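PDB 3R6O: 2-hydroxyhepta-2,4-diene-1, 7-dioateisomerase from Mycobacterium abscessus, which probably catalyses the isomerisation of 2-hydroxyhepta-2,4-diene-1,7-dioate as a magnesium-binding member of the fumarylacetoacetate hydrolase (FAH) family. Local coordinates for residues E236-E241 / A306-L311; Y157-A162 / Y184-D189; L298-V303 / V318-P323. All coordinates share one frame; numbering follows the deposited sequence.

Overall arrangement
Interaction 2 (157-162 with 184-189) is the buried centre of the set, about 4 Å from the centre of the chain, and carries the magnesium ligands E160 and D189. Interaction 1 (236-241 with 306-311) belongs to a second sheet packed against it, the two centres about 10 Å apart; F238 CE2 meets Y184 CD1 at 3.6 Å, and the F240 side chain lies about 11 Å from the metal. Interaction 3 (298-303 with 318-323) sits at the periphery, its centre about 20 Å from that of interaction 2, but L298 CD2 still reaches Y157 CD2 at 3.6 Å. Strands 303-308 and 312-320 are neighbours in one sheet, which ties interaction 3 to interaction 1.

Interaction 1: residues E236-E241 / A306-L311; sequences ETFDFE and AHSAKL
The ammonium nitrogen of K310 is gripped by two acceptors of 236-241: NZ donates to E236 OE1 at 2.8 Å, forming a salt bridge, and to the backbone O of T237 at 2.9 Å. Both oxygens are met nearly along their C-O bonds. The same nitrogen stands over the face of the F238 ring, 4.8 Å from its centroid and 25° off the normal, which meets the geometry of a cation-pi interaction. A bend at chi3 (-76°) in an otherwise extended lysine chain turns the amine back to these partners, and the chain crosses the phenylalanine at about a right angle. L311 packs against the same ring, with CD2 3.8 Å from F238 CE1. Further along, the contact becomes antiparallel strand pairing. E241 and H307 form a hydrogen-bonded pair, in which E241 N reaches H307 O at 2.9 Å and H307 N returns the bond to E241 O. Their side chains share one face of the sheet, CG of E241 lying at the edge of the imidazole, while the glutamate's OE2 is engaged by R243. Where direct backbone bonding gives out, a water bridges the two segments, donating to D239 O at 2.7 Å and accepting from A309 N. Strands 239-244 and 303-308 are adjacent in a mixed sheet, and 247-253 flanks the former on its other side. F240 and A306 pack on I159 of strand 155-165, while L311 touches Y184 of strand 181-192 and F227 of strand 226-228, joining the mixed sheet to the one that holds these three strands.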
# COMPACT_ATOMS: atom_id res chain seq x y z
N GLU A 236 -8.09 -8.01 -23.20
CA GLU A 236 -7.89 -9.33 -23.76
C GLU A 236 -8.41 -10.38 -22.80
O GLU A 236 -8.80 -10.09 -21.67
CB GLU A 236 -6.40 -9.58 -24.06
CG GLU A 236 -5.79 -8.60 -25.07
CD GLU A 236 -4.62 -9.17 -25.83
OE1 GLU A 236 -4.42 -10.41 -25.82
OE2 GLU A 236 -3.91 -8.39 -26.49
N THR A 237 -8.48 -11.58 -23.32
CA THR A 237 -8.91 -12.76 -22.58
C THR A 237 -7.69 -13.64 -22.33
O THR A 237 -6.80 -13.75 -23.20
CB THR A 237 -10.00 -13.43 -23.39
OG1 THR A 237 -11.15 -12.56 -23.39
CG2 THR A 237 -10.38 -14.80 -22.85
N PHE A 238 -7.63 -14.25 -21.14
CA PHE A 238 -6.55 -15.17 -20.79
C PHE A 238 -7.08 -16.47 -20.21
O PHE A 238 -8.12 -16.49 -19.55
CB PHE A 238 -5.62 -14.54 -19.77
CG PHE A 238 -5.11 -13.23 -20.21
CD1 PHE A 238 -3.91 -13.12 -20.89
CD2 PHE A 238 -5.86 -12.11 -20.00
CE1 PHE A 238 -3.48 -11.90 -21.33
CE2 PHE A 238 -5.43 -10.89 -20.42
CZ PHE A 238 -4.24 -10.79 -21.09
N ASP A 239 -6.36 -17.55 -20.50
CA ASP A 239 -6.63 -18.84 -19.87
C ASP A 239 -5.41 -19.20 -19.08
O ASP A 239 -4.30 -19.06 -19.57
CB ASP A 239 -6.91 -19.91 -20.92
CG ASP A 239 -8.18 -19.64 -21.69
OD1 ASP A 239 -9.24 -19.38 -21.06
OD2 ASP A 239 -8.12 -19.67 -22.94
N PHE A 240 -5.57 -19.65 -17.85
CA PHE A 240 -4.40 -19.82 -17.00
C PHE A 240 -4.55 -21.03 -16.09
O PHE A 240 -5.67 -21.42 -15.74
CB PHE A 240 -4.14 -18.53 -16.19
CG PHE A 240 -5.34 -18.02 -15.44
CD1 PHE A 240 -5.51 -18.31 -14.11
CD2 PHE A 240 -6.35 -17.31 -16.09
CE1 PHE A 240 -6.62 -17.86 -13.41
CE2 PHE A 240 -7.51 -16.87 -15.40
CZ PHE A 240 -7.64 -17.15 -14.06
N GLU A 241 -3.43 -21.61 -15.68
CA GLU A 241 -3.46 -22.75 -14.79
C GLU A 241 -2.35 -22.72 -13.77
O GLU A 241 -1.28 -22.20 -14.02
CB GLU A 241 -3.41 -24.05 -15.59
CG GLU A 241 -2.01 -24.45 -16.05
CD GLU A 241 -1.98 -25.84 -16.67
OE1 GLU A 241 -2.98 -26.23 -17.29
OE2 GLU A 241 -0.94 -26.53 -16.51
N ALA A 306 2.84 -22.11 -12.59
CA ALA A 306 1.74 -21.33 -13.08
C ALA A 306 2.04 -20.96 -14.51
O ALA A 306 3.20 -20.69 -14.86
CB ALA A 306 1.49 -20.08 -12.20
N HIS A 307 1.01 -20.98 -15.35
CA HIS A 307 1.19 -20.85 -16.79
C HIS A 307 0.01 -20.13 -17.40
O HIS A 307 -1.16 -20.37 -17.06
CB HIS A 307 1.34 -22.25 -17.45
CG HIS A 307 0.96 -22.29 -18.89
ND1 HIS A 307 1.81 -21.88 -19.90
CD2 HIS A 307 -0.20 -22.65 -19.50
CE1 HIS A 307 1.20 -21.99 -21.07
NE2 HIS A 307 -0.03 -22.45 -20.85
N SER A 308 0.32 -19.23 -18.33
CA SER A 308 -0.66 -18.66 -19.21
C SER A 308 0.03 -18.51 -20.58
O SER A 308 1.24 -18.25 -20.68
CB SER A 308 -1.20 -17.37 -18.59
OG SER A 308 -1.75 -16.47 -19.52
N ALA A 309 -0.70 -18.75 -21.66
CA ALA A 309 -0.07 -18.76 -22.98
C ALA A 309 0.58 -17.40 -23.30
O ALA A 309 1.66 -17.34 -23.89
CB ALA A 309 -1.07 -19.17 -24.07
N LYS A 310 -0.06 -16.30 -22.91
CA LYS A 310 0.45 -14.99 -23.30
C LYS A 310 1.30 -14.34 -22.22
O LYS A 310 2.03 -13.39 -22.50
CB LYS A 310 -0.69 -14.04 -23.69
CG LYS A 310 -1.31 -14.37 -25.02
CD LYS A 310 -2.44 -13.41 -25.37
CE LYS A 310 -3.74 -13.71 -24.59
NZ LYS A 310 -4.93 -13.10 -25.29
N LEU A 311 1.22 -14.86 -21.01
CA LEU A 311 1.85 -14.22 -19.88
C LEU A 311 3.03 -15.02 -19.32
O LEU A 311 3.66 -14.58 -18.38
CB LEU A 311 0.80 -14.00 -18.81
CG LEU A 311 -0.43 -13.19 -19.20
CD1 LEU A 311 -1.30 -13.08 -17.99
CD2 LEU A 311 -0.06 -11.76 -19.73
O HOH W 1 -3.03 -20.25 -21.59

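Interaction 2: residues Y157-A162 / Y184-D189; sequences YEIEIA and YMLAND. With MG (magnesium ion), chain B.
The magnesium site of this FAH-family protein is built at the end of an antiparallel strand pair, where E160 of 157-162 and D189 of 184-189 converge on one ion. E160 OE2 binds the magnesium at 2.3 Å and D189 OD2 at 2.6 Å, with their carboxylate planes 66° apart. CG of D189 is swung opposite its backbone N (chi1 -176°), which carries the carboxylate across to the metal. E158, a magnesium ligand seen in a structure of this protein, runs alongside D189 pointing the same way, but here its nearer oxygen, OE1, stays 3.2 Å from the ion, beyond normal bonding distance. The strands beneath are held by backbone bonds at two hydrogen-bonded pairs, E160 with A187 and A162 with M185; the A162 N-H meets M185 O nearly along the carbonyl bond, at 2.8 Å. Past the E160-A187 pair, toward the metal, the N188 side chain takes over: OD1 accepts the E158 N-H at 2.8 Å in an almost straight bond (171°), although the donor is tilted from the amide plane. D189 N bonds E158 O in turn, so the backbones of E158 and D189 are tied together. On the face opposite E160, I161 CD1 rests on L186 CD1 at 3.7 Å. The G283 backbone N-H bonds E160 OE1 and orients that carboxylate. E158 OE1 and D189 OD2 approach to 3.1 Å, a close approach of two acceptors, unfavourable in itself. K134 and K214, which bind D189, and R193, which binds E158, would together with the magnesium probably offset much of the repulsion between the acids, consistent with a site that binds and polarises an oxygen-rich substrate, as in the FAH family.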
# COMPACT_ATOMS: atom_id res chain seq x y z
N TYR A 157 -2.17 -20.74 -2.03
CA TYR A 157 -1.87 -20.21 -3.36
C TYR A 157 -3.16 -19.72 -4.03
O TYR A 157 -4.26 -20.24 -3.77
CB TYR A 157 -1.21 -21.32 -4.22
CG TYR A 157 -2.06 -22.57 -4.23
CD1 TYR A 157 -3.08 -22.74 -5.17
CD2 TYR A 157 -1.92 -23.54 -3.24
CE1 TYR A 157 -3.92 -23.88 -5.14
CE2 TYR A 157 -2.75 -24.68 -3.18
CZ TYR A 157 -3.76 -24.84 -4.14
OH TYR A 157 -4.58 -25.98 -4.11
N GLU A 158 -3.02 -18.69 -4.87
CA GLU A 158 -4.13 -18.12 -5.60
C GLU A 158 -3.60 -17.51 -6.89
O GLU A 158 -3.14 -16.37 -6.86
CB GLU A 158 -4.76 -17.01 -4.81
CG GLU A 158 -5.23 -17.39 -3.44
CD GLU A 158 -5.96 -16.26 -2.75
OE1 GLU A 158 -5.44 -15.17 -2.67
OE2 GLU A 158 -7.10 -16.46 -2.27
N ILE A 159 -3.67 -18.25 -7.99
CA ILE A 159 -3.27 -17.72 -9.30
C ILE A 159 -4.24 -16.65 -9.77
O ILE A 159 -5.44 -16.81 -9.71
CB ILE A 159 -3.11 -18.84 -10.36
CG1 ILE A 159 -2.37 -18.30 -11.60
CG2 ILE A 159 -4.49 -19.53 -10.74
CD1 ILE A 159 -2.09 -19.44 -12.67
N GLU A 160 -3.69 -15.52 -10.20
CA GLU A 160 -4.53 -14.41 -10.66
C GLU A 160 -3.86 -13.71 -11.83
O GLU A 160 -2.64 -13.73 -11.98
CB GLU A 160 -4.75 -13.42 -9.49
CG GLU A 160 -5.10 -14.10 -8.19
CD GLU A 160 -5.80 -13.26 -7.16
OE1 GLU A 160 -6.21 -12.10 -7.41
OE2 GLU A 160 -5.95 -13.78 -6.05
N ILE A 161 -4.68 -13.06 -12.63
CA ILE A 161 -4.20 -12.17 -13.63
C ILE A 161 -4.20 -10.72 -13.02
O ILE A 161 -5.23 -10.25 -12.48
CB ILE A 161 -5.04 -12.25 -14.94
CG1 ILE A 161 -5.15 -13.69 -15.48
CG2 ILE A 161 -4.44 -11.33 -16.02
CD1 ILE A 161 -3.81 -14.46 -15.65
N ALA A 162 -3.06 -10.06 -13.10
CA ALA A 162 -2.90 -8.67 -12.66
C ALA A 162 -2.93 -7.73 -13.83
O ALA A 162 -2.37 -8.02 -14.90
CB ALA A 162 -1.56 -8.47 -11.89
N TYR A 184 -0.52 -6.39 -18.61
CA TYR A 184 -0.97 -7.51 -17.80
C TYR A 184 0.20 -8.36 -17.33
O TYR A 184 1.22 -8.49 -18.04
CB TYR A 184 -1.89 -8.43 -18.59
CG TYR A 184 -3.03 -7.84 -19.38
CD1 TYR A 184 -4.33 -7.88 -18.89
CD2 TYR A 184 -2.83 -7.36 -20.66
CE1 TYR A 184 -5.39 -7.39 -19.63
CE2 TYR A 184 -3.88 -6.88 -21.42
CZ TYR A 184 -5.17 -6.90 -20.91
OH TYR A 184 -6.21 -6.44 -21.69
N MET A 185 0.07 -8.99 -16.17
CA MET A 185 1.11 -9.89 -15.63
C MET A 185 0.44 -11.06 -14.94
O MET A 185 -0.65 -10.90 -14.35
CB MET A 185 1.93 -9.25 -14.52
CG MET A 185 2.53 -7.96 -14.80
SD MET A 185 3.74 -7.69 -13.52
CE MET A 185 2.75 -7.10 -12.16
N LEU A 186 1.10 -12.21 -14.97
CA LEU A 186 0.68 -13.34 -14.14
C LEU A 186 1.04 -12.98 -12.70
O LEU A 186 2.02 -12.28 -12.46
CB LEU A 186 1.39 -14.62 -14.60
CG LEU A 186 0.81 -15.99 -14.26
CD1 LEU A 186 -0.66 -16.05 -14.63
CD2 LEU A 186 1.64 -17.12 -14.98
N ALA A 187 0.23 -13.41 -11.74
CA ALA A 187 0.52 -13.12 -10.36
C ALA A 187 0.00 -14.24 -9.44
O ALA A 187 -0.76 -15.10 -9.88
CB ALA A 187 -0.06 -11.75 -9.93
N ASN A 188 0.43 -14.21 -8.18
CA ASN A 188 -0.20 -15.08 -7.12
C ASN A 188 -0.54 -14.28 -5.85
O ASN A 188 0.32 -13.58 -5.33
CB ASN A 188 0.73 -16.23 -6.78
CG ASN A 188 -0.04 -17.46 -6.23
OD1 ASN A 188 -0.60 -17.40 -5.15
ND2 ASN A 188 -0.12 -18.52 -7.02
N ASP A 189 -1.78 -14.35 -5.37
CA ASP A 189 -2.09 -13.73 -4.09
C ASP A 189 -1.89 -14.78 -2.98
O ASP A 189 -2.84 -15.40 -2.53
CB ASP A 189 -3.54 -13.19 -4.08
CG ASP A 189 -3.88 -12.47 -2.82
OD1 ASP A 189 -2.98 -12.31 -1.96
OD2 ASP A 189 -5.04 -12.07 -2.63
MG MG B . -7.00 -12.84 -4.19

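Interaction 3: residues L298-V303 / V318-P323; sequences LRPGDV and VHDEKP
A type II beta turn from R299 to D302 docks on the end of a strand through two backbone bonds, G301 N to V318 O and V318 N to D302 O, both 2.9 Å. G301 takes the turn's positive-phi position (phi 89°), as expected for this turn type, and D302 N closes it on R299 O at 3.0 Å. V318 is the main side chain in the contact. Its CG1 lies opposite the backbone N (chi1 177°) and comes over the turn, 3.5 Å from R299 O and 4.1 Å from L298 CB, while CG2 lies alongside D302 CB and O. Inside the turn segment, D302 OD2 accepts twice from R299. The backbone N-H arrives from above the carboxylate plane at 2.9 Å, whereas NE meets the syn lone pair of OD2, which lies almost in the guanidinium plane, in a nearly straight bond (173°). This salt bridge fixes the rotation of the carboxylate and ties the start of the turn to its end; OD1 has a further partner in N245 ND2. Farther along 318-323, D320 obliquely crosses the ring of P300, with OD2 3.5 Å from P300 CD. A water donating to both D320 OD1 and L298 O links the aspartate to the backbone just before the turn. The turn segment leads into strand 303-308, with N245 beside it just beyond strand 239-244. L298 reaches inward to L155 and Y157 of strand 155-165 and to I244. H319 and E321 bond through their backbones to strand 146-148 on the other side, and E321 also forms a salt bridge with R171 of the second subunit, placing the end of this strand beside that subunit.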
# COMPACT_ATOMS: atom_id res chain seq x y z
N LEU A 298 0.34 -25.22 0.88
CA LEU A 298 1.71 -25.35 0.42
C LEU A 298 2.54 -26.04 1.50
O LEU A 298 2.41 -25.74 2.68
CB LEU A 298 2.28 -23.99 0.07
CG LEU A 298 1.50 -23.25 -1.03
CD1 LEU A 298 2.05 -21.78 -1.27
CD2 LEU A 298 1.54 -24.08 -2.30
N ARG A 299 3.34 -27.01 1.06
CA ARG A 299 4.19 -27.83 1.92
C ARG A 299 5.64 -27.50 1.58
O ARG A 299 5.94 -27.14 0.46
CB ARG A 299 3.93 -29.30 1.65
CG ARG A 299 2.48 -29.76 1.98
CD ARG A 299 2.16 -31.09 1.27
NE ARG A 299 2.17 -30.95 -0.19
CZ ARG A 299 1.76 -31.86 -1.08
NH1 ARG A 299 1.23 -33.04 -0.71
NH2 ARG A 299 1.84 -31.56 -2.37
N PRO A 300 6.55 -27.59 2.56
CA PRO A 300 7.98 -27.49 2.24
C PRO A 300 8.43 -28.43 1.11
O PRO A 300 8.15 -29.64 1.12
CB PRO A 300 8.66 -27.82 3.56
CG PRO A 300 7.65 -28.62 4.31
CD PRO A 300 6.32 -28.04 3.95
N GLY A 301 9.10 -27.87 0.11
CA GLY A 301 9.51 -28.64 -1.04
C GLY A 301 8.52 -28.73 -2.20
O GLY A 301 8.89 -29.22 -3.28
N ASP A 302 7.27 -28.31 -2.00
CA ASP A 302 6.37 -28.13 -3.16
C ASP A 302 6.99 -27.13 -4.16
O ASP A 302 7.72 -26.22 -3.77
CB ASP A 302 5.01 -27.58 -2.71
CG ASP A 302 4.08 -28.65 -2.18
OD1 ASP A 302 4.32 -29.84 -2.43
OD2 ASP A 302 3.07 -28.30 -1.50
N VAL A 303 6.66 -27.31 -5.43
CA VAL A 303 7.00 -26.35 -6.48
C VAL A 303 5.70 -25.94 -7.16
O VAL A 303 4.96 -26.80 -7.66
CB VAL A 303 7.95 -26.99 -7.51
CG1 VAL A 303 8.32 -25.97 -8.63
CG2 VAL A 303 9.22 -27.53 -6.81
N VAL A 318 8.78 -23.77 -2.69
CA VAL A 318 8.27 -23.42 -1.36
C VAL A 318 9.23 -23.91 -0.26
O VAL A 318 9.64 -25.05 -0.27
CB VAL A 318 6.86 -24.02 -1.10
CG1 VAL A 318 6.40 -23.68 0.34
CG2 VAL A 318 5.86 -23.48 -2.16
N HIS A 319 9.58 -23.00 0.65
CA HIS A 319 10.43 -23.32 1.79
C HIS A 319 9.80 -22.71 3.04
O HIS A 319 9.46 -21.52 3.04
CB HIS A 319 11.80 -22.67 1.62
CG HIS A 319 12.58 -23.18 0.44
ND1 HIS A 319 13.59 -24.11 0.57
CD2 HIS A 319 12.53 -22.86 -0.87
CE1 HIS A 319 14.11 -24.36 -0.62
NE2 HIS A 319 13.48 -23.63 -1.52
N ASP A 320 9.77 -23.49 4.12
CA ASP A 320 9.34 -23.01 5.44
C ASP A 320 10.50 -22.40 6.19
O ASP A 320 11.61 -22.94 6.19
CB ASP A 320 8.81 -24.16 6.28
CG ASP A 320 7.49 -24.73 5.76
OD1 ASP A 320 7.00 -24.27 4.71
OD2 ASP A 320 6.99 -25.68 6.40
N GLU A 321 10.22 -21.29 6.88
CA GLU A 321 11.15 -20.75 7.86
C GLU A 321 11.21 -21.73 9.00
O GLU A 321 10.20 -22.21 9.43
CB GLU A 321 10.66 -19.41 8.41
CG GLU A 321 10.61 -18.26 7.41
CD GLU A 321 10.31 -16.90 8.07
OE1 GLU A 321 9.63 -16.88 9.13
OE2 GLU A 321 10.77 -15.85 7.54
N LYS A 322 12.40 -22.02 9.53
CA LYS A 322 12.48 -22.89 10.70
C LYS A 322 12.04 -22.17 12.00
O LYS A 322 12.12 -20.94 12.09
CB LYS A 322 13.89 -23.45 10.83
CG LYS A 322 14.13 -24.57 9.81
CD LYS A 322 15.54 -25.11 9.88
CE LYS A 322 15.76 -25.99 11.08
NZ LYS A 322 15.27 -27.38 10.79
N PRO A 323 11.56 -22.92 13.00
CA PRO A 323 11.30 -22.34 14.32
C PRO A 323 12.58 -21.91 15.04
O PRO A 323 12.67 -20.73 15.44
CB PRO A 323 10.62 -23.50 15.08
CG PRO A 323 11.11 -24.71 14.40
CD PRO A 323 11.17 -24.34 12.96
O HOH W 2 4.59 -24.79 4.38